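Local coordinates for protein deoxyribodipyrimidine photo-lyase (Oryza sativa Japonica Group, PDB 3UMV) that repairs ultraviolet-damaged DNA by using light and a bound FAD to split cyclobutane pyrimidine dimers back into separate pyrimidines, at residues A[19-25]-A[54-58]; A[44-48]-A[136-140]; A[178-182]-A[329-334]; A[385-389]-A[482-487]. All blocks are in the same frame, centred on the assembly; numbering follows the deposited sequence. Where two conformers were deposited one is given.

Contact 1. Residues A[19-25]-A[54-58]; sequences SPAHPSR and WALLH
The guanidinium of Arg25 is held by three groups: the carbonyls of Val171 and Tyr199 accept from NH2 and NH1, and the indole of Trp54 supports its face. This places the N-terminal arm of the Rossmann-like photolyase alpha/beta domain against the start of helix 54-66, just before the arm becomes the edge strand 26-28. The stack is flat, with centres 3.8 Å apart and planes only 12° from parallel. Arg25 CZ lies 3.2 Å from Trp54 NE1, which sits over the centre of the guanidinium. The nitrogen pair is not a hydrogen bond, because both Arg25 NE and Trp54 NE1 are donors; the indole N-H goes instead to Gln296, and the ring also stacks with Phe203. Extension of the arginine from CG to NE (chi2 -164°, chi3 -159°) carries CD over the pyrrole part as well, in a CH-pi contact 3.7 Å from the centroid of the Trp54 five-membered ring.

By the six-membered ring the contact turns to the arm's backbone and small side chains. Pro20 O approaches Trp54 CZ3 at 3.5 Å, while Pro20 CB packs against Leu57 CB one turn along. At the exposed beginning of the model, Ser19 comes close to His58, though it was modelled in two conformers. Ala21 CB rests 4.2 Å from His58 CB, on the side of strand 26-28.

Contact 2. Residues A[44-48]-A[136-140]; sequences MLRDQ and DFSPL
Three consecutive backbone N-H groups, those of Leu45, Arg46 and Asp47, converge on the carboxylate of Asp136. Leu45 N reaches OD1 of Asp136 at 3.0 Å and Arg46 N reaches OD2 of Asp136 at 3.0 Å, both nearly straight and both on syn sides. Asp47 N gives a longer bond of 3.2 Å to Asp136 OD1, from above the carboxylate plane. Tyr42 OH also bonds to that oxygen. Asp136 CG stands between its own backbone N and carbonyl carbon, the crowded position (chi1 53°), which turns the carboxylate onto the loop.

The return bond comes from Arg46: its extended chain delivers NH1, in the guanidinium plane, to Phe137 O at 3.1 Å, and NH1 also forms a salt bridge with Asp328 of helix 310-333. Asp47 OD1 lies 3.8 Å from Asp136 OD1, a like-charge approach that the many donors probably offset. Water 1 bridges Asp47 to the 136-140 loop, donating to Asp47 OD1 at 2.6 Å and accepting from Phe137 N; Asp47 OD2 is paired with His169 and Arg49. All of this sits beyond the C-terminal ends of the neighbouring parallel strands 40-44 and 132-135, the topological switch point characteristic of a Rossmann-like sheet.

Contact 3. Residues A[178-182]-A[329-334]; sequences SAKME and NFCYYQ
Asn329 clasps the loop 178-182 with both ends of its amide. ND2 donates to Lys180 O at 2.9 Å, almost straight at 175°, and OD1 accepts from Glu182 N, also at 2.9 Å, in the carbonyl plane on a lone pair. Spanning residues 180 and 182 in this way, the amide fixes the loop between helices 174-177 and 185-193 onto the end of helix 310-333, an element of the helical FAD-binding part of the photolyase fold. With CG anti to the backbone N (chi1 169°), the amide is sent out from the helix toward the loop.

The tight part is completed by Tyr333, one turn on. Its ring lies between Lys180 CA, 3.8 Å above one face, and Tyr332 CD2 over the opposite face, while Asn329 ND2 meets it at the edge. The hydroxyl donates to Ser178 O at 2.7 Å, so both the rotation and the reach of the ring are set. Met181 CB adds an apolar contact, 3.8 Å from Tyr333 CB. The loop is itself pinned by an ST turn, Lys180 N to Ser178 OG, and Ser178 OG donates to Glu182 OE1, an oxygen that also takes salt bridges from Lys180 and Lys191.

Toward solvent the fit is looser. Ala179 and Lys180 point their CB atoms away from the helix. At this rim the Met181 chain bends at chi3, and its methyl CE comes into van der Waals contact with the amide nitrogen NE2 of Gln334 at 3.6 Å.

Contact 4. Residues A[385-389]-A[482-487]; sequences MVHHG and LAGQSK
Leu482 opens the contact by setting CD1 4.0 Å from His388 CB and slanting past the root of that imidazole, which stacks with Trp241. One residue on, Ala483 slides under the neighbouring histidine: its CA is 4.2 Å from the centroid of the His387 ring, over the face in a CH-pi contact, and its CB touches His387 CD2. Val386 CG1 covers the opposite face, so the imidazole is sandwiched.

A turn later Ser486 comes to the ring's edge. OG lies 3.0 Å from His387 ND1 in a bent hydrogen bond (139°) whose donor is not settled. The same hydroxyl is 2.7 Å from water 3, which donates to His387 O, so one water closes a small loop between side chain and helix end. Lys487, last in the walk, brings CG to 3.8 Å from His387 CE1, and its NZ bonds weakly to water 2, which lies 2.7 Å from His387 NE2.

This is surface packing between helices 376-388 and 472-489, with His388 close to the FAD-binding Lys390. ND1 of His387 has a serine partner across the junction, and NE2 a water only weakly tied to Lys487. The ammonium, 5.2 Å from NE2, would probably disfavour a second proton on His387, while serine and water can serve a neutral imidazole.

From the N terminus, contact 1 closes a loop that runs through strands 26-28 and 40-44 and fastens the arm to helix 54-66. Contact 2 crosses it: residues 44-48 lie inside that loop, but their partners 136-140 come much later, after three further strands. The two touch where Ala55 CB meets Asp136 CB, 4.0 Å apart. Contact 3 follows in series, joining the loop after helix 174-177 to helix 310-333; Phe137 and Pro139 of contact 2 pack on Tyr332, so the loop after strand 132-135 meets the end of helix 310-333 there. Contact 4, also in series, ties the C-terminal helix to helix 376-388. Its nearest atoms lie about 17 Å from those of contact 3, on the opposite side of the chain's centre.

Contact 1. Residues A[19-25]-A[54-58]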
loop_
_atom_site.group_PDB
_atom_site.type_symbol
_atom_site.label_atom_id
_atom_site.label_comp_id
_atom_site.label_asym_id
_atom_site.label_seq_id
_atom_site.Cartn_x
_atom_site.Cartn_y
_atom_site.Cartn_z
ATOM N N SER A 19 6.890 -17.329 19.364
ATOM C CA SER A 19 7.246 -17.329 17.949
ATOM C C SER A 19 8.416 -16.384 17.691
ATOM O O SER A 19 8.840 -15.659 18.588
ATOM C CB SER A 19 6.040 -16.926 17.091
ATOM O OG SER A 19 5.028 -17.916 17.133
ATOM N N PRO A 20 8.944 -16.399 16.457
ATOM C CA PRO A 20 9.993 -15.474 16.017
ATOM C C PRO A 20 9.561 -14.004 16.056
ATOM O O PRO A 20 10.418 -13.119 16.043
ATOM C CB PRO A 20 10.232 -15.886 14.560
ATOM C CG PRO A 20 9.778 -17.287 14.481
ATOM C CD PRO A 20 8.617 -17.391 15.419
ATOM N N ALA A 21 8.256 -13.745 16.074
ATOM C CA ALA A 21 7.759 -12.368 16.058
ATOM C C ALA A 21 7.866 -11.708 17.431
ATOM O O ALA A 21 7.478 -12.292 18.439
ATOM C CB ALA A 21 6.311 -12.313 15.537
ATOM N N HIS A 22 8.420 -10.498 17.461
ATOM C CA HIS A 22 8.422 -9.672 18.662
ATOM C C HIS A 22 6.971 -9.611 19.159
ATOM O O HIS A 22 6.059 -9.386 18.372
ATOM C CB HIS A 22 8.950 -8.277 18.286
ATOM C CG HIS A 22 9.156 -7.347 19.444
ATOM N ND1 HIS A 22 8.135 -6.965 20.288
ATOM C CD2 HIS A 22 10.261 -6.686 19.870
ATOM C CE1 HIS A 22 8.605 -6.129 21.197
ATOM N NE2 HIS A 22 9.892 -5.941 20.964
ATOM N N PRO A 23 6.743 -9.841 20.460
ATOM C CA PRO A 23 5.366 -9.827 20.976
ATOM C C PRO A 23 4.597 -8.527 20.710
ATOM O O PRO A 23 3.369 -8.573 20.595
ATOM C CB PRO A 23 5.545 -10.050 22.491
ATOM C CG PRO A 23 6.990 -9.834 22.757
ATOM C CD PRO A 23 7.718 -10.193 21.501
ATOM N N SER A 24 5.287 -7.393 20.608
ATOM C CA SER A 24 4.587 -6.141 20.332
ATOM C C SER A 24 3.997 -6.144 18.924
ATOM O O SER A 24 3.057 -5.402 18.647
ATOM C CB SER A 24 5.486 -4.924 20.568
ATOM O OG SER A 24 5.806 -4.796 21.948
ATOM N N ARG A 25 4.518 -7.000 18.043
ATOM C CA ARG A 25 3.964 -7.117 16.688
ATOM C C ARG A 25 2.684 -7.959 16.644
ATOM O O ARG A 25 1.998 -7.971 15.632
ATOM C CB ARG A 25 4.965 -7.747 15.709
ATOM C CG ARG A 25 6.330 -7.087 15.614
ATOM C CD ARG A 25 7.021 -7.563 14.347
ATOM N NE ARG A 25 8.472 -7.398 14.378
ATOM C CZ ARG A 25 9.109 -6.352 13.853
ATOM N NH1 ARG A 25 10.449 -6.269 13.904
ATOM N NH2 ARG A 25 8.402 -5.393 13.278
ATOM N N TRP A 54 6.354 -11.300 8.953
ATOM C CA TRP A 54 6.190 -11.618 10.377
ATOM C C TRP A 54 4.930 -12.406 10.684
ATOM O O TRP A 54 4.905 -13.156 11.652
ATOM C CB TRP A 54 6.241 -10.375 11.268
ATOM C CG TRP A 54 7.599 -9.726 11.357
ATOM C CD1 TRP A 54 7.924 -8.454 10.974
ATOM C CD2 TRP A 54 8.805 -10.315 11.859
ATOM N NE1 TRP A 54 9.258 -8.215 11.207
ATOM C CE2 TRP A 54 9.827 -9.346 11.730
ATOM C CE3 TRP A 54 9.127 -11.573 12.378
ATOM C CZ2 TRP A 54 11.147 -9.587 12.136
ATOM C CZ3 TRP A 54 10.448 -11.818 12.772
ATOM C CH2 TRP A 54 11.432 -10.822 12.651
ATOM N N ALA A 55 3.889 -12.239 9.874
ATOM C CA ALA A 55 2.638 -12.928 10.147
ATOM C C ALA A 55 2.820 -14.413 9.855
ATOM O O ALA A 55 2.420 -15.260 10.644
ATOM C CB ALA A 55 1.507 -12.340 9.323
ATOM N N LEU A 56 3.466 -14.723 8.732
ATOM C CA LEU A 56 3.756 -16.105 8.381
ATOM C C LEU A 56 4.721 -16.749 9.402
ATOM O O LEU A 56 4.505 -17.875 9.846
ATOM C CB LEU A 56 4.334 -16.184 6.964
ATOM C CG LEU A 56 4.768 -17.584 6.526
ATOM C CD1 LEU A 56 3.578 -18.529 6.588
ATOM C CD2 LEU A 56 5.384 -17.557 5.123
ATOM N N LEU A 57 5.770 -16.018 9.777
ATOM C CA LEU A 57 6.736 -16.484 10.781
ATOM C C LEU A 57 6.040 -16.808 12.100
ATOM O O LEU A 57 6.325 -17.828 12.729
ATOM C CB LEU A 57 7.830 -15.433 11.005
ATOM C CG LEU A 57 8.896 -15.338 9.913
ATOM C CD1 LEU A 57 9.709 -14.056 10.043
ATOM C CD2 LEU A 57 9.798 -16.553 9.975
ATOM N N HIS A 58 5.123 -15.939 12.515
ATOM C CA HIS A 58 4.362 -16.171 13.734
ATOM C C HIS A 58 3.520 -17.444 13.628
ATOM O O HIS A 58 3.511 -18.268 14.538
ATOM C CB HIS A 58 3.474 -14.971 14.059
ATOM C CG HIS A 58 2.749 -15.108 15.360
ATOM N ND1 HIS A 58 1.373 -15.088 15.458
ATOM C CD2 HIS A 58 3.213 -15.293 16.618
ATOM C CE1 HIS A 58 1.021 -15.241 16.722
ATOM N NE2 HIS A 58 2.118 -15.367 17.446
#

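Contact 2. Residues A[44-48]-A[136-140]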
loop_
_atom_site.group_PDB
_atom_site.type_symbol
_atom_site.label_atom_id
_atom_site.label_comp_id
_atom_site.label_asym_id
_atom_site.label_seq_id
_atom_site.Cartn_x
_atom_site.Cartn_y
_atom_site.Cartn_z
ATOM N N MET A 44 -3.476 -14.710 4.584
ATOM C CA MET A 44 -2.683 -13.695 3.905
ATOM C C MET A 44 -3.601 -12.697 3.216
ATOM O O MET A 44 -4.491 -13.095 2.471
ATOM C CB MET A 44 -1.819 -14.386 2.853
ATOM C CG MET A 44 -0.929 -13.447 2.043
ATOM S SD MET A 44 -0.060 -14.377 0.764
ATOM C CE MET A 44 1.309 -15.087 1.678
ATOM N N LEU A 45 -3.380 -11.409 3.446
ATOM C CA LEU A 45 -4.126 -10.387 2.731
ATOM C C LEU A 45 -3.234 -9.254 2.269
ATOM O O LEU A 45 -3.049 -9.070 1.069
ATOM C CB LEU A 45 -5.306 -9.869 3.559
ATOM C CG LEU A 45 -6.322 -9.036 2.776
ATOM C CD1 LEU A 45 -7.683 -9.168 3.455
ATOM C CD2 LEU A 45 -5.887 -7.566 2.672
ATOM N N ARG A 46 -2.671 -8.503 3.211
ATOM C CA ARG A 46 -1.828 -7.368 2.826
ATOM C C ARG A 46 -0.427 -7.767 2.397
ATOM O O ARG A 46 0.179 -7.102 1.550
ATOM C CB ARG A 46 -1.749 -6.329 3.939
ATOM C CG ARG A 46 -1.233 -4.973 3.455
ATOM C CD ARG A 46 -1.124 -4.021 4.612
ATOM N NE ARG A 46 -0.831 -2.659 4.194
ATOM C CZ ARG A 46 -0.712 -1.658 5.061
ATOM N NH1 ARG A 46 -0.877 -1.898 6.360
ATOM N NH2 ARG A 46 -0.450 -0.430 4.641
ATOM N N ASP A 47 0.099 -8.847 2.961
ATOM C CA ASP A 47 1.513 -9.132 2.746
ATOM C C ASP A 47 1.720 -10.381 1.898
ATOM O O ASP A 47 1.932 -11.482 2.408
ATOM C CB ASP A 47 2.235 -9.185 4.097
ATOM C CG ASP A 47 2.175 -7.843 4.826
ATOM O OD1 ASP A 47 1.332 -7.704 5.730
ATOM O OD2 ASP A 47 2.927 -6.904 4.453
ATOM N N GLN A 48 1.648 -10.173 0.584
ATOM C CA GLN A 48 1.627 -11.243 -0.397
ATOM C C GLN A 48 3.031 -11.705 -0.775
ATOM O O GLN A 48 3.501 -11.494 -1.907
ATOM C CB GLN A 48 0.815 -10.799 -1.608
ATOM C CG GLN A 48 -0.625 -10.480 -1.225
ATOM C CD GLN A 48 -1.306 -9.526 -2.182
ATOM O OE1 GLN A 48 -1.020 -9.513 -3.382
ATOM N NE2 GLN A 48 -2.224 -8.725 -1.655
ATOM N N ASP A 136 -2.794 -10.847 8.926
ATOM C CA ASP A 136 -1.920 -9.683 8.852
ATOM C C ASP A 136 -2.738 -8.399 9.042
ATOM O O ASP A 136 -3.935 -8.457 9.356
ATOM C CB ASP A 136 -1.002 -9.675 7.591
ATOM C CG ASP A 136 -1.775 -9.846 6.263
ATOM O OD1 ASP A 136 -1.244 -10.511 5.333
ATOM O OD2 ASP A 136 -2.880 -9.279 6.123
ATOM N N PHE A 137 -2.088 -7.248 8.922
ATOM C CA PHE A 137 -2.713 -5.984 9.305
ATOM C C PHE A 137 -2.816 -4.945 8.208
ATOM O O PHE A 137 -1.842 -4.664 7.506
ATOM C CB PHE A 137 -1.971 -5.319 10.477
ATOM C CG PHE A 137 -2.395 -3.895 10.702
ATOM C CD1 PHE A 137 -1.652 -2.848 10.178
ATOM C CD2 PHE A 137 -3.573 -3.607 11.378
ATOM C CE1 PHE A 137 -2.061 -1.519 10.362
ATOM C CE2 PHE A 137 -3.998 -2.292 11.560
ATOM C CZ PHE A 137 -3.233 -1.242 11.039
ATOM N N SER A 138 -4.005 -4.363 8.091
ATOM C CA SER A 138 -4.225 -3.170 7.268
ATOM C C SER A 138 -5.228 -2.279 7.976
ATOM O O SER A 138 -6.178 -2.775 8.570
ATOM C CB SER A 138 -4.794 -3.546 5.898
ATOM O OG SER A 138 -5.297 -2.379 5.259
ATOM N N PRO A 139 -5.033 -0.951 7.912
ATOM C CA PRO A 139 -5.985 -0.049 8.563
ATOM C C PRO A 139 -7.179 0.303 7.675
ATOM O O PRO A 139 -8.081 1.028 8.109
ATOM C CB PRO A 139 -5.143 1.216 8.810
ATOM C CG PRO A 139 -4.150 1.224 7.682
ATOM C CD PRO A 139 -3.836 -0.240 7.415
ATOM N N LEU A 140 -7.191 -0.168 6.435
ATOM C CA LEU A 140 -8.264 0.243 5.527
ATOM C C LEU A 140 -9.596 -0.359 5.986
ATOM O O LEU A 140 -9.660 -1.533 6.368
ATOM C CB LEU A 140 -7.958 -0.190 4.102
ATOM C CG LEU A 140 -6.716 0.495 3.513
ATOM C CD1 LEU A 140 -6.654 0.180 2.033
ATOM C CD2 LEU A 140 -6.738 2.027 3.757
HETATM O O HOH W 1 0.496 -6.465 7.847
#

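Contact 3. Residues A[178-182]-A[329-334]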
loop_
_atom_site.group_PDB
_atom_site.type_symbol
_atom_site.label_atom_id
_atom_site.label_comp_id
_atom_site.label_asym_id
_atom_site.label_seq_id
_atom_site.Cartn_x
_atom_site.Cartn_y
_atom_site.Cartn_z
ATOM N N SER A 178 2.781 4.695 17.968
ATOM C CA SER A 178 2.128 5.752 18.708
ATOM C C SER A 178 0.790 5.232 19.195
ATOM O O SER A 178 0.208 4.309 18.605
ATOM C CB SER A 178 1.930 7.003 17.851
ATOM O OG SER A 178 1.354 8.044 18.618
ATOM N N ALA A 179 0.323 5.804 20.292
ATOM C CA ALA A 179 -0.979 5.468 20.840
ATOM C C ALA A 179 -2.064 6.358 20.243
ATOM O O ALA A 179 -3.245 6.200 20.558
ATOM C CB ALA A 179 -0.965 5.594 22.370
ATOM N N LYS A 180 -1.667 7.295 19.384
ATOM C CA LYS A 180 -2.640 8.223 18.810
ATOM C C LYS A 180 -2.257 8.654 17.398
ATOM O O LYS A 180 -1.143 8.403 16.960
ATOM C CB LYS A 180 -2.826 9.442 19.714
ATOM C CG LYS A 180 -1.596 10.321 19.858
ATOM C CD LYS A 180 -1.943 11.601 20.598
ATOM C CE LYS A 180 -0.980 12.722 20.250
ATOM N NZ LYS A 180 0.435 12.286 20.357
ATOM N N MET A 181 -3.192 9.278 16.686
ATOM C CA MET A 181 -2.871 9.832 15.380
ATOM C C MET A 181 -1.917 11.004 15.587
ATOM O O MET A 181 -2.159 11.880 16.415
ATOM C CB MET A 181 -4.140 10.264 14.624
ATOM C CG MET A 181 -4.833 11.489 15.161
ATOM S SD MET A 181 -6.237 12.020 14.127
ATOM C CE MET A 181 -7.567 11.163 14.965
ATOM N N GLU A 182 -0.804 11.000 14.863
ATOM C CA GLU A 182 0.206 12.038 15.028
ATOM C C GLU A 182 -0.017 13.227 14.099
ATOM O O GLU A 182 -0.533 13.065 12.994
ATOM C CB GLU A 182 1.594 11.448 14.789
ATOM C CG GLU A 182 2.042 10.474 15.869
ATOM C CD GLU A 182 2.232 11.149 17.194
ATOM O OE1 GLU A 182 1.940 10.512 18.228
ATOM O OE2 GLU A 182 2.691 12.315 17.196
ATOM N N ASN A 329 -0.486 5.037 10.534
ATOM C CA ASN A 329 -0.863 5.662 11.792
ATOM C C ASN A 329 -2.165 6.435 11.619
ATOM O O ASN A 329 -3.107 6.268 12.394
ATOM C CB ASN A 329 0.252 6.584 12.268
ATOM C CG ASN A 329 -0.170 7.465 13.429
ATOM O OD1 ASN A 329 -0.543 8.615 13.231
ATOM N ND2 ASN A 329 -0.143 6.919 14.634
ATOM N N PHE A 330 -2.224 7.254 10.575
ATOM C CA PHE A 330 -3.382 8.101 10.382
ATOM C C PHE A 330 -4.633 7.296 10.085
ATOM O O PHE A 330 -5.672 7.492 10.716
ATOM C CB PHE A 330 -3.127 9.122 9.282
ATOM C CG PHE A 330 -4.314 9.983 8.989
ATOM C CD1 PHE A 330 -4.661 11.031 9.841
ATOM C CD2 PHE A 330 -5.085 9.749 7.871
ATOM C CE1 PHE A 330 -5.768 11.823 9.567
ATOM C CE2 PHE A 330 -6.200 10.557 7.595
ATOM C CZ PHE A 330 -6.530 11.580 8.435
ATOM N N CYS A 331 -4.552 6.387 9.125
ATOM C CA CYS A 331 -5.739 5.617 8.775
ATOM C C CYS A 331 -6.207 4.704 9.926
ATOM O O CYS A 331 -7.399 4.492 10.107
ATOM C CB CYS A 331 -5.525 4.823 7.485
ATOM S SG CYS A 331 -5.218 5.844 6.032
ATOM N N TYR A 332 -5.267 4.188 10.718
ATOM C CA TYR A 332 -5.614 3.312 11.830
ATOM C C TYR A 332 -6.394 4.054 12.926
ATOM O O TYR A 332 -7.350 3.515 13.475
ATOM C CB TYR A 332 -4.344 2.663 12.397
ATOM C CG TYR A 332 -4.604 1.754 13.578
ATOM C CD1 TYR A 332 -5.160 0.486 13.395
ATOM C CD2 TYR A 332 -4.280 2.148 14.871
ATOM C CE1 TYR A 332 -5.395 -0.349 14.459
ATOM C CE2 TYR A 332 -4.510 1.303 15.946
ATOM C CZ TYR A 332 -5.069 0.059 15.725
ATOM O OH TYR A 332 -5.313 -0.795 16.774
ATOM N N TYR A 333 -6.007 5.300 13.216
ATOM C CA TYR A 333 -6.598 6.047 14.325
ATOM C C TYR A 333 -7.695 7.020 13.914
ATOM O O TYR A 333 -8.482 7.449 14.762
ATOM C CB TYR A 333 -5.538 6.806 15.143
ATOM C CG TYR A 333 -4.673 5.924 16.009
ATOM C CD1 TYR A 333 -5.220 5.204 17.065
ATOM C CD2 TYR A 333 -3.308 5.806 15.777
ATOM C CE1 TYR A 333 -4.431 4.391 17.866
ATOM C CE2 TYR A 333 -2.510 4.996 16.575
ATOM C CZ TYR A 333 -3.084 4.292 17.617
ATOM O OH TYR A 333 -2.312 3.485 18.414
ATOM N N GLN A 334 -7.734 7.379 12.631
ATOM C CA GLN A 334 -8.746 8.298 12.101
ATOM C C GLN A 334 -9.689 7.534 11.167
ATOM O O GLN A 334 -9.371 7.319 9.987
ATOM C CB GLN A 334 -8.060 9.470 11.382
ATOM C CG GLN A 334 -9.023 10.488 10.705
ATOM C CD GLN A 334 -10.170 10.936 11.614
ATOM O OE1 GLN A 334 -11.242 10.328 11.619
ATOM N NE2 GLN A 334 -9.952 12.012 12.374
#

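Contact 4. Residues A[385-389]-A[482-487]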
loop_
_atom_site.group_PDB
_atom_site.type_symbol
_atom_site.label_atom_id
_atom_site.label_comp_id
_atom_site.label_asym_id
_atom_site.label_seq_id
_atom_site.Cartn_x
_atom_site.Cartn_y
_atom_site.Cartn_z
ATOM N N MET A 385 -0.184 9.066 -14.958
ATOM C CA MET A 385 -0.945 8.126 -14.139
ATOM C C MET A 385 -1.816 7.192 -15.001
ATOM O O MET A 385 -1.812 5.974 -14.823
ATOM C CB MET A 385 -1.796 8.888 -13.119
ATOM C CG MET A 385 -2.563 7.988 -12.175
ATOM S SD MET A 385 -3.578 8.898 -10.987
ATOM C CE MET A 385 -4.552 9.924 -12.093
ATOM N N VAL A 386 -2.550 7.761 -15.953
ATOM C CA VAL A 386 -3.455 6.970 -16.775
ATOM C C VAL A 386 -2.722 5.901 -17.583
ATOM O O VAL A 386 -3.124 4.752 -17.579
ATOM C CB VAL A 386 -4.290 7.855 -17.737
ATOM C CG1 VAL A 386 -5.028 6.999 -18.766
ATOM C CG2 VAL A 386 -5.274 8.730 -16.955
ATOM N N HIS A 387 -1.648 6.279 -18.271
ATOM C CA HIS A 387 -0.999 5.352 -19.206
ATOM C C HIS A 387 0.180 4.562 -18.632
ATOM O O HIS A 387 0.424 3.423 -19.034
ATOM C CB HIS A 387 -0.587 6.086 -20.479
ATOM C CG HIS A 387 -1.744 6.663 -21.224
ATOM N ND1 HIS A 387 -2.592 5.890 -21.988
ATOM C CD2 HIS A 387 -2.218 7.927 -21.297
ATOM C CE1 HIS A 387 -3.529 6.659 -22.513
ATOM N NE2 HIS A 387 -3.321 7.901 -22.115
ATOM N N HIS A 388 0.905 5.163 -17.702
ATOM C CA HIS A 388 2.045 4.501 -17.077
ATOM C C HIS A 388 1.639 3.780 -15.781
ATOM O O HIS A 388 2.228 2.766 -15.433
ATOM C CB HIS A 388 3.159 5.525 -16.815
ATOM C CG HIS A 388 4.443 4.939 -16.314
ATOM N ND1 HIS A 388 4.966 5.251 -15.077
ATOM C CD2 HIS A 388 5.331 4.097 -16.894
ATOM C CE1 HIS A 388 6.108 4.609 -14.909
ATOM N NE2 HIS A 388 6.353 3.906 -15.999
ATOM N N GLY A 389 0.645 4.305 -15.067
ATOM C CA GLY A 389 0.204 3.687 -13.824
ATOM C C GLY A 389 0.977 4.085 -12.573
ATOM O O GLY A 389 0.770 3.531 -11.489
ATOM N N LEU A 482 5.061 8.733 -23.824
ATOM C CA LEU A 482 4.511 7.586 -23.098
ATOM C C LEU A 482 3.062 7.316 -23.500
ATOM O O LEU A 482 2.693 6.181 -23.812
ATOM C CB LEU A 482 4.585 7.812 -21.585
ATOM C CG LEU A 482 5.740 7.135 -20.847
ATOM C CD1 LEU A 482 5.657 7.404 -19.353
ATOM C CD2 LEU A 482 5.748 5.636 -21.121
ATOM N N ALA A 483 2.243 8.363 -23.484
ATOM C CA ALA A 483 0.839 8.241 -23.863
ATOM C C ALA A 483 0.706 7.706 -25.289
ATOM O O ALA A 483 -0.096 6.812 -25.558
ATOM C CB ALA A 483 0.131 9.582 -23.723
ATOM N N GLY A 484 1.505 8.249 -26.202
ATOM C CA GLY A 484 1.471 7.807 -27.582
ATOM C C GLY A 484 1.671 6.308 -27.699
ATOM O O GLY A 484 0.869 5.610 -28.317
ATOM N N GLN A 485 2.746 5.812 -27.095
ATOM C CA GLN A 485 3.038 4.385 -27.121
ATOM C C GLN A 485 1.906 3.586 -26.483
ATOM O O GLN A 485 1.525 2.524 -26.978
ATOM C CB GLN A 485 4.352 4.096 -26.401
ATOM C CG GLN A 485 5.560 4.746 -27.044
ATOM C CD GLN A 485 6.825 4.532 -26.241
ATOM O OE1 GLN A 485 7.917 4.918 -26.664
ATOM N NE2 GLN A 485 6.686 3.913 -25.073
ATOM N N SER A 486 1.368 4.106 -25.385
ATOM C CA SER A 486 0.307 3.414 -24.666
ATOM C C SER A 486 -0.985 3.329 -25.478
ATOM O O SER A 486 -1.647 2.291 -25.498
ATOM C CB SER A 486 0.045 4.086 -23.321
ATOM O OG SER A 486 -0.979 3.409 -22.622
ATOM N N LYS A 487 -1.342 4.423 -26.143
ATOM C CA LYS A 487 -2.544 4.458 -26.971
ATOM C C LYS A 487 -2.408 3.519 -28.168
ATOM O O LYS A 487 -3.367 2.851 -28.550
ATOM C CB LYS A 487 -2.852 5.887 -27.431
ATOM C CG LYS A 487 -3.166 6.847 -26.287
ATOM C CD LYS A 487 -3.287 8.286 -26.767
ATOM C CE LYS A 487 -4.573 8.505 -27.547
ATOM N NZ LYS A 487 -5.784 8.312 -26.692
HETATM O O HOH W 2 -4.863 9.427 -23.678
HETATM O O HOH W 3 -1.552 1.760 -20.591
#